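Local atomic coordinates of endo-b-1,4-glucanase (Nasutitermes takasagoensis, PDB entry 1KS8), a protein that probably catalyses the endohydrolysis of beta-1,4-glucosidic linkages in cellulose and related beta-glucans, as a member of glycosyl hydrolase family 9. Residues A[74-78]-A[221-225]; A[79-83]-A[426-430]; A[291-297]-A[395-399]. All coordinates share one frame; numbering follows the deposited sequence.

Interaction 1: residues A[74-78]-A[221-225]; sequences WGLID and WLYRA
Two helices of the (alpha/alpha)6 barrel, 62-78 and 212-226, meet here through an edge-to-face tryptophan pair and a neighbouring salt bridge, Trp74, Ile77 and Asp78 facing Trp221 and Arg224. The short axes stay 14.0 Å apart at 36°, so long side chains span the gap. Trp221 drives the edge of its six-membered ring against a face of Trp74, with the planes at 88°. Trp221 CZ2 stands over that face, offset toward its rim, and Trp221 CH2 lies 3.5 Å from Trp74 CD1. Trp217 and Phe312 also meet Trp74 edge to face, extending the aromatic cluster. Ile77 CD1 reaches Trp221 CZ3 at 3.9 Å from the opposite direction.

One turn further on, Arg224 runs out fully extended from CG to NE, with CG anti to the backbone N (chi1 -175°), which carries the guanidinium across to Asp78. Arg224 NH2 donates to the syn lone pair of Asp78 OD2 at 2.8 Å. Ile77 CG2 covers one face of that guanidinium, 3.6 Å from Arg224 NH2. A water ties the polar and aromatic halves together: it reaches Asp78 OD1 and accepts from Arg224 NH1 and from Trp74 NE1, the latter at 2.9 Å in the plane of the indole.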
loop_
_atom_site.group_PDB
_atom_site.type_symbol
_atom_site.label_atom_id
_atom_site.label_comp_id
_atom_site.label_asym_id
_atom_site.label_seq_id
_atom_site.Cartn_x
_atom_site.Cartn_y
_atom_site.Cartn_z
ATOM N N TRP A 74 6.006 1.105 7.951
ATOM C CA TRP A 74 5.690 2.119 8.954
ATOM C C TRP A 74 4.944 1.490 10.133
ATOM O O TRP A 74 5.277 1.733 11.296
ATOM C CB TRP A 74 4.847 3.209 8.288
ATOM C CG TRP A 74 4.585 4.450 9.088
ATOM C CD1 TRP A 74 5.179 4.832 10.259
ATOM C CD2 TRP A 74 3.689 5.506 8.729
ATOM N NE1 TRP A 74 4.707 6.066 10.647
ATOM C CE2 TRP A 74 3.790 6.501 9.726
ATOM C CE3 TRP A 74 2.808 5.707 7.658
ATOM C CZ2 TRP A 74 3.043 7.684 9.681
ATOM C CZ3 TRP A 74 2.064 6.882 7.614
ATOM C CH2 TRP A 74 2.189 7.854 8.621
ATOM N N GLY A 75 3.942 0.668 9.834
ATOM C CA GLY A 75 3.185 0.019 10.889
ATOM C C GLY A 75 4.021 -1.002 11.639
ATOM O O GLY A 75 3.848 -1.195 12.842
ATOM N N LEU A 76 4.925 -1.664 10.923
ATOM C CA LEU A 76 5.807 -2.664 11.516
ATOM C C LEU A 76 6.766 -2.018 12.507
ATOM O O LEU A 76 7.169 -2.638 13.494
ATOM C CB LEU A 76 6.618 -3.371 10.429
ATOM C CG LEU A 76 6.252 -4.817 10.095
ATOM C CD1 LEU A 76 7.152 -5.308 8.969
ATOM C CD2 LEU A 76 6.414 -5.698 11.325
ATOM N N ILE A 77 7.139 -0.774 12.233
ATOM C CA ILE A 77 8.056 -0.043 13.101
ATOM C C ILE A 77 7.363 0.497 14.353
ATOM O O ILE A 77 7.822 0.266 15.472
ATOM C CB ILE A 77 8.702 1.143 12.348
ATOM C CG1 ILE A 77 9.556 0.622 11.187
ATOM C CG2 ILE A 77 9.546 1.978 13.311
ATOM C CD1 ILE A 77 9.966 1.698 10.194
ATOM N N ASP A 78 6.255 1.208 14.164
ATOM C CA ASP A 78 5.525 1.804 15.280
ATOM C C ASP A 78 4.652 0.848 16.083
ATOM O O ASP A 78 4.387 1.089 17.264
ATOM C CB ASP A 78 4.650 2.953 14.771
ATOM C CG ASP A 78 5.457 4.165 14.357
ATOM O OD1 ASP A 78 4.866 5.090 13.762
ATOM O OD2 ASP A 78 6.674 4.199 14.635
ATOM N N TRP A 221 11.824 10.159 5.926
ATOM C CA TRP A 221 12.126 8.759 6.199
ATOM C C TRP A 221 13.628 8.502 6.232
ATOM O O TRP A 221 14.111 7.724 7.055
ATOM C CB TRP A 221 11.450 7.849 5.169
ATOM C CG TRP A 221 10.042 7.510 5.556
ATOM C CD1 TRP A 221 8.891 7.994 5.003
ATOM C CD2 TRP A 221 9.642 6.652 6.629
ATOM N NE1 TRP A 221 7.795 7.490 5.668
ATOM C CE2 TRP A 221 8.230 6.664 6.672
ATOM C CE3 TRP A 221 10.342 5.874 7.563
ATOM C CZ2 TRP A 221 7.503 5.927 7.613
ATOM C CZ3 TRP A 221 9.620 5.142 8.498
ATOM C CH2 TRP A 221 8.214 5.175 8.516
ATOM N N LEU A 222 14.369 9.159 5.346
ATOM C CA LEU A 222 15.816 8.990 5.329
ATOM C C LEU A 222 16.422 9.533 6.616
ATOM O O LEU A 222 17.374 8.966 7.144
ATOM C CB LEU A 222 16.424 9.684 4.111
ATOM C CG LEU A 222 16.428 8.791 2.867
ATOM C CD1 LEU A 222 16.750 9.611 1.636
ATOM C CD2 LEU A 222 17.438 7.664 3.061
ATOM N N TYR A 223 15.869 10.626 7.130
ATOM C CA TYR A 223 16.377 11.179 8.378
ATOM C C TYR A 223 16.143 10.165 9.493
ATOM O O TYR A 223 17.029 9.893 10.302
ATOM C CB TYR A 223 15.669 12.488 8.731
ATOM C CG TYR A 223 16.017 12.987 10.116
ATOM C CD1 TYR A 223 17.334 13.292 10.458
ATOM C CD2 TYR A 223 15.032 13.129 11.094
ATOM C CE1 TYR A 223 17.664 13.726 11.741
ATOM C CE2 TYR A 223 15.351 13.563 12.381
ATOM C CZ TYR A 223 16.669 13.858 12.696
ATOM O OH TYR A 223 16.990 14.281 13.967
ATOM N N ARG A 224 14.942 9.600 9.531
ATOM C CA ARG A 224 14.603 8.624 10.553
ATOM C C ARG A 224 15.512 7.399 10.500
ATOM O O ARG A 224 15.876 6.842 11.534
ATOM C CB ARG A 224 13.143 8.185 10.397
ATOM C CG ARG A 224 12.660 7.264 11.502
ATOM C CD ARG A 224 11.192 6.911 11.341
ATOM N NE ARG A 224 10.676 6.272 12.546
ATOM C CZ ARG A 224 9.387 6.083 12.798
ATOM N NH1 ARG A 224 8.473 6.481 11.921
ATOM N NH2 ARG A 224 9.011 5.520 13.938
ATOM N N ALA A 225 15.882 6.992 9.289
ATOM C CA ALA A 225 16.723 5.815 9.086
ATOM C C ALA A 225 18.225 6.039 9.240
ATOM O O ALA A 225 18.981 5.080 9.407
ATOM C CB ALA A 225 16.442 5.221 7.711
HETATM O O HOH W 1 5.953 7.346 12.970
#

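Interaction 2: residues A[79-83]-A[426-430]; sequences FEAGY and AALVA
In this (alpha/alpha)6 barrel the short helix 80-85 packs against the end of helix 415-430, with Phe79 and Gly82 set against Ala426, Ala427, Val429 and Ala430. Phe79 links helix 62-78 to the next helix, whose N-cap position it occupies. With CG beside the backbone N and anti to the carbonyl carbon (chi1 -55°), its ring is laid flat against the second helix. Ala427 CB sits over the centre of one face, 3.5 Å from the centroid and 4° off the normal, a nearly ideal CH-pi contact. At the ring edge, Ala430 CB lies 4.2 Å from Phe79 CD1. The Phe79 side chain also rests on Phe312 and Glu316 of helix 303-319. A leucine in place of Phe79 would probably leave the Ala427 methyl without its flat platform and open a gap toward Phe312.

Gly82 allows the backbones to close to 4.0 Å between its CA and that of Ala430; a beta carbon would clash with Ala426 O. Instead, Gly82 CA makes a CA-H...O contact to Ala426 O at 3.3 Å. Val429 places CG1 anti to its backbone N (chi1 174°), bringing this methyl against the Gly82 carbonyl. Although the CB of Tyr83 points away from the second helix, the end of its ring comes back to Ala426, and its hydroxyl is hydrogen-bonded to Gln422 of the same helix. The nearest ring atom, Tyr83 CE2, stands 3.6 Å from Ala426 CB.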
loop_
_atom_site.group_PDB
_atom_site.type_symbol
_atom_site.label_atom_id
_atom_site.label_comp_id
_atom_site.label_asym_id
_atom_site.label_seq_id
_atom_site.Cartn_x
_atom_site.Cartn_y
_atom_site.Cartn_z
ATOM N N PHE A 79 4.206 -0.234 15.457
ATOM C CA PHE A 79 3.335 -1.186 16.135
ATOM C C PHE A 79 3.829 -2.620 15.995
ATOM O O PHE A 79 3.049 -3.551 15.783
ATOM C CB PHE A 79 1.914 -1.025 15.586
ATOM C CG PHE A 79 1.397 0.383 15.689
ATOM C CD1 PHE A 79 1.041 0.921 16.925
ATOM C CD2 PHE A 79 1.333 1.198 14.563
ATOM C CE1 PHE A 79 0.632 2.254 17.037
ATOM C CE2 PHE A 79 0.927 2.528 14.663
ATOM C CZ PHE A 79 0.577 3.058 15.903
ATOM N N GLU A 80 5.140 -2.787 16.133
ATOM C CA GLU A 80 5.767 -4.095 16.032
ATOM C C GLU A 80 5.146 -5.066 17.034
ATOM O O GLU A 80 4.987 -6.253 16.749
ATOM C CB GLU A 80 7.272 -3.974 16.293
ATOM C CG GLU A 80 8.042 -5.257 16.035
ATOM C CD GLU A 80 9.526 -5.114 16.305
ATOM O OE1 GLU A 80 10.269 -6.085 16.052
ATOM O OE2 GLU A 80 9.949 -4.035 16.769
ATOM N N ALA A 81 4.795 -4.553 18.210
ATOM C CA ALA A 81 4.194 -5.378 19.251
ATOM C C ALA A 81 2.902 -6.026 18.765
ATOM O O ALA A 81 2.554 -7.126 19.191
ATOM C CB ALA A 81 3.923 -4.539 20.494
ATOM N N GLY A 82 2.191 -5.338 17.876
ATOM C CA GLY A 82 0.950 -5.874 17.347
ATOM C C GLY A 82 1.223 -7.112 16.521
ATOM O O GLY A 82 0.516 -8.113 16.629
ATOM N N TYR A 83 2.252 -7.039 15.685
ATOM C CA TYR A 83 2.636 -8.169 14.853
ATOM C C TYR A 83 3.114 -9.316 15.737
ATOM O O TYR A 83 2.745 -10.469 15.522
ATOM C CB TYR A 83 3.752 -7.760 13.887
ATOM C CG TYR A 83 3.263 -7.069 12.633
ATOM C CD1 TYR A 83 2.920 -7.805 11.501
ATOM C CD2 TYR A 83 3.147 -5.680 12.576
ATOM C CE1 TYR A 83 2.480 -7.176 10.340
ATOM C CE2 TYR A 83 2.705 -5.042 11.418
ATOM C CZ TYR A 83 2.377 -5.796 10.305
ATOM O OH TYR A 83 1.961 -5.176 9.146
ATOM N N ALA A 426 -2.506 -3.745 13.145
ATOM C CA ALA A 426 -1.351 -3.974 14.004
ATOM C C ALA A 426 -1.415 -3.032 15.204
ATOM O O ALA A 426 -1.094 -3.425 16.329
ATOM C CB ALA A 426 -0.063 -3.742 13.221
ATOM N N ALA A 427 -1.828 -1.791 14.963
ATOM C CA ALA A 427 -1.941 -0.804 16.031
ATOM C C ALA A 427 -3.019 -1.216 17.034
ATOM O O ALA A 427 -2.813 -1.131 18.245
ATOM C CB ALA A 427 -2.263 0.570 15.444
ATOM N N LEU A 428 -4.166 -1.665 16.534
ATOM C CA LEU A 428 -5.244 -2.083 17.421
ATOM C C LEU A 428 -4.802 -3.255 18.289
ATOM O O LEU A 428 -5.136 -3.313 19.471
ATOM C CB LEU A 428 -6.487 -2.453 16.610
ATOM C CG LEU A 428 -7.138 -1.259 15.901
ATOM C CD1 LEU A 428 -8.281 -1.740 15.020
ATOM C CD2 LEU A 428 -7.640 -0.252 16.931
ATOM N N VAL A 429 -4.044 -4.181 17.711
ATOM C CA VAL A 429 -3.558 -5.323 18.474
ATOM C C VAL A 429 -2.560 -4.846 19.527
ATOM O O VAL A 429 -2.592 -5.298 20.674
ATOM C CB VAL A 429 -2.866 -6.367 17.569
ATOM C CG1 VAL A 429 -2.247 -7.465 18.425
ATOM C CG2 VAL A 429 -3.871 -6.963 16.597
ATOM N N ALA A 430 -1.685 -3.922 19.138
ATOM C CA ALA A 430 -0.678 -3.391 20.053
ATOM C C ALA A 430 -1.318 -2.683 21.243
ATOM O O ALA A 430 -0.764 -2.677 22.345
ATOM C CB ALA A 430 0.245 -2.429 19.312
#

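Interaction 3: residues A[291-297]-A[395-399]; sequences TPKGLLY and PDQND
A single carboxylate, that of Asp399, grips the turn 291-294 with both oxygens, from a residue whose own backbone is in the left-handed conformation, less common for residues other than glycine, asparagine and aspartate. Asp399 OD1 accepts from Thr291 OG1 at 2.7 Å, while OD2 accepts from Lys293 N at 3.0 Å. Both donors approach on the syn side, each tilted out of the carboxylate plane by a little over 20°, to opposite sides. Thr291 OG1 sits between its backbone N and carbonyl carbon (chi1 67°), where it can give its proton to Asp399 and accept from Leu295 N, so the hydroxyl relays the interaction across its own turn. Tyr337 of helix 324-341 is a further hydrogen-bond partner of Asp399 OD1.

Each segment contains a type I turn, Thr291 to Gly294 and Asp396 to Asp399. The second is reinforced by an Asx turn in which Asp396 OD1 accepts from Asn398 N. The extended Lys293 chain crosses the carboxylate at a slant, its CG 3.3 Å from Asp399 OD2. Its amine goes on to Gly342 O and to a water that bridges to Asp399 O.

At the other end, the ring of Tyr297 offers a face to Gln397, whose CB lies 3.8 Å from the centroid and 4° off the normal. A water joins Tyr297 OH to Gln397 N, and Leu295 CD2 meets Pro395 CG at 4.1 Å. These loops belong to the family 9 catalytic domain, and Pro395 lies about 11 Å by side chain from the predicted active-site residues Asp403 and Glu412. One carboxylate bonded to a hydroxyl and a backbone N-H pins the two turns together, and the nearby lysine would probably favour its charged form.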
loop_
_atom_site.group_PDB
_atom_site.type_symbol
_atom_site.label_atom_id
_atom_site.label_comp_id
_atom_site.label_asym_id
_atom_site.label_seq_id
_atom_site.Cartn_x
_atom_site.Cartn_y
_atom_site.Cartn_z
ATOM N N THR A 291 -21.434 7.876 6.016
ATOM C CA THR A 291 -22.626 7.148 5.610
ATOM C C THR A 291 -23.522 7.155 6.847
ATOM O O THR A 291 -23.058 7.444 7.951
ATOM C CB THR A 291 -22.305 5.686 5.245
ATOM O OG1 THR A 291 -21.882 4.983 6.421
ATOM C CG2 THR A 291 -21.207 5.628 4.185
ATOM N N PRO A 292 -24.816 6.848 6.683
ATOM C CA PRO A 292 -25.714 6.840 7.841
ATOM C C PRO A 292 -25.226 5.918 8.960
ATOM O O PRO A 292 -25.463 6.179 10.140
ATOM C CB PRO A 292 -27.039 6.376 7.241
ATOM C CG PRO A 292 -26.994 6.971 5.868
ATOM C CD PRO A 292 -25.571 6.659 5.431
ATOM N N LYS A 293 -24.539 4.842 8.586
ATOM C CA LYS A 293 -24.037 3.894 9.573
ATOM C C LYS A 293 -22.680 4.253 10.176
ATOM O O LYS A 293 -22.111 3.476 10.942
ATOM C CB LYS A 293 -24.015 2.482 8.978
ATOM C CG LYS A 293 -25.425 1.943 8.734
ATOM C CD LYS A 293 -25.433 0.515 8.216
ATOM C CE LYS A 293 -26.863 0.017 8.060
ATOM N NZ LYS A 293 -26.934 -1.382 7.554
ATOM N N GLY A 294 -22.157 5.427 9.826
ATOM C CA GLY A 294 -20.904 5.872 10.414
ATOM C C GLY A 294 -19.590 5.763 9.668
ATOM O O GLY A 294 -18.558 6.173 10.200
ATOM N N LEU A 295 -19.599 5.221 8.457
ATOM C CA LEU A 295 -18.359 5.097 7.703
ATOM C C LEU A 295 -17.948 6.422 7.067
ATOM O O LEU A 295 -18.767 7.096 6.446
ATOM C CB LEU A 295 -18.512 4.045 6.597
ATOM C CG LEU A 295 -17.309 3.870 5.662
ATOM C CD1 LEU A 295 -16.184 3.174 6.410
ATOM C CD2 LEU A 295 -17.715 3.058 4.436
ATOM N N LEU A 296 -16.685 6.802 7.233
ATOM C CA LEU A 296 -16.188 8.025 6.609
ATOM C C LEU A 296 -16.321 7.819 5.104
ATOM O O LEU A 296 -15.856 6.810 4.579
ATOM C CB LEU A 296 -14.710 8.242 6.946
ATOM C CG LEU A 296 -14.354 8.755 8.341
ATOM C CD1 LEU A 296 -12.854 8.635 8.560
ATOM C CD2 LEU A 296 -14.800 10.204 8.481
ATOM N N TYR A 297 -16.960 8.752 4.408
ATOM C CA TYR A 297 -17.107 8.621 2.961
ATOM C C TYR A 297 -16.300 9.736 2.315
ATOM O O TYR A 297 -16.787 10.853 2.123
ATOM C CB TYR A 297 -18.578 8.703 2.544
ATOM C CG TYR A 297 -18.800 8.284 1.109
ATOM C CD1 TYR A 297 -18.776 9.217 0.071
ATOM C CD2 TYR A 297 -18.965 6.936 0.777
ATOM C CE1 TYR A 297 -18.908 8.817 -1.259
ATOM C CE2 TYR A 297 -19.096 6.528 -0.546
ATOM C CZ TYR A 297 -19.065 7.471 -1.558
ATOM O OH TYR A 297 -19.176 7.058 -2.867
ATOM N N PRO A 395 -19.150 -0.221 0.273
ATOM C CA PRO A 395 -20.504 0.266 0.002
ATOM C C PRO A 395 -20.531 1.697 -0.513
ATOM O O PRO A 395 -19.510 2.391 -0.518
ATOM C CB PRO A 395 -21.180 0.135 1.358
ATOM C CG PRO A 395 -20.076 0.544 2.286
ATOM C CD PRO A 395 -18.863 -0.189 1.721
ATOM N N ASP A 396 -21.704 2.137 -0.958
ATOM C CA ASP A 396 -21.832 3.502 -1.444
ATOM C C ASP A 396 -22.081 4.439 -0.267
ATOM O O ASP A 396 -22.029 4.020 0.893
ATOM C CB ASP A 396 -22.953 3.627 -2.492
ATOM C CG ASP A 396 -24.338 3.335 -1.936
ATOM O OD1 ASP A 396 -24.519 3.303 -0.704
ATOM O OD2 ASP A 396 -25.263 3.152 -2.754
ATOM N N GLN A 397 -22.348 5.705 -0.565
ATOM C CA GLN A 397 -22.564 6.706 0.474
ATOM C C GLN A 397 -23.754 6.446 1.397
ATOM O O GLN A 397 -23.907 7.118 2.417
ATOM C CB GLN A 397 -22.695 8.091 -0.164
ATOM C CG GLN A 397 -23.927 8.267 -1.032
ATOM C CD GLN A 397 -23.965 9.625 -1.705
ATOM O OE1 GLN A 397 -23.764 10.654 -1.060
ATOM N NE2 GLN A 397 -24.230 9.636 -3.006
ATOM N N ASN A 398 -24.589 5.473 1.046
ATOM C CA ASN A 398 -25.748 5.142 1.869
ATOM C C ASN A 398 -25.682 3.716 2.407
ATOM O O ASN A 398 -26.710 3.119 2.736
ATOM C CB ASN A 398 -27.042 5.343 1.075
ATOM C CG ASN A 398 -27.328 6.805 0.794
ATOM O OD1 ASN A 398 -27.392 7.620 1.714
ATOM N ND2 ASN A 398 -27.505 7.144 -0.478
ATOM N N ASP A 399 -24.467 3.180 2.488
ATOM C CA ASP A 399 -24.227 1.829 3.002
ATOM C C ASP A 399 -24.827 0.710 2.151
ATOM O O ASP A 399 -25.030 -0.402 2.640
ATOM C CB ASP A 399 -24.759 1.707 4.435
ATOM C CG ASP A 399 -24.144 2.723 5.378
ATOM O OD1 ASP A 399 -22.913 2.683 5.590
ATOM O OD2 ASP A 399 -24.894 3.567 5.912
HETATM O O HOH W 2 -26.211 -1.449 4.865
HETATM O O HOH W 3 -21.984 6.732 -3.277
#

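Overall arrangement
The first segments of interactions 1 and 2 are consecutive, and the two contacts touch, Leu76 CD2 lying 3.5 Å from Tyr83 CD2; together they tie the end of helix 62-78 and the start of helix 80-85 to helices 212-226 and 415-430. Interaction 2 is the most buried, apolar and close-packed, with alanines and a glycine set against two aromatic rings. Interaction 1 is partly buried and combines aromatic packing with a water-linked ion pair across widely spaced helices. Interaction 3 lies farthest out, about 23 Å from the chain centre, and joins two loops by hydrogen bonds to a carboxylate and by water bridges. It touches neither other contact, its nearest atoms about 13 Å from interaction 2.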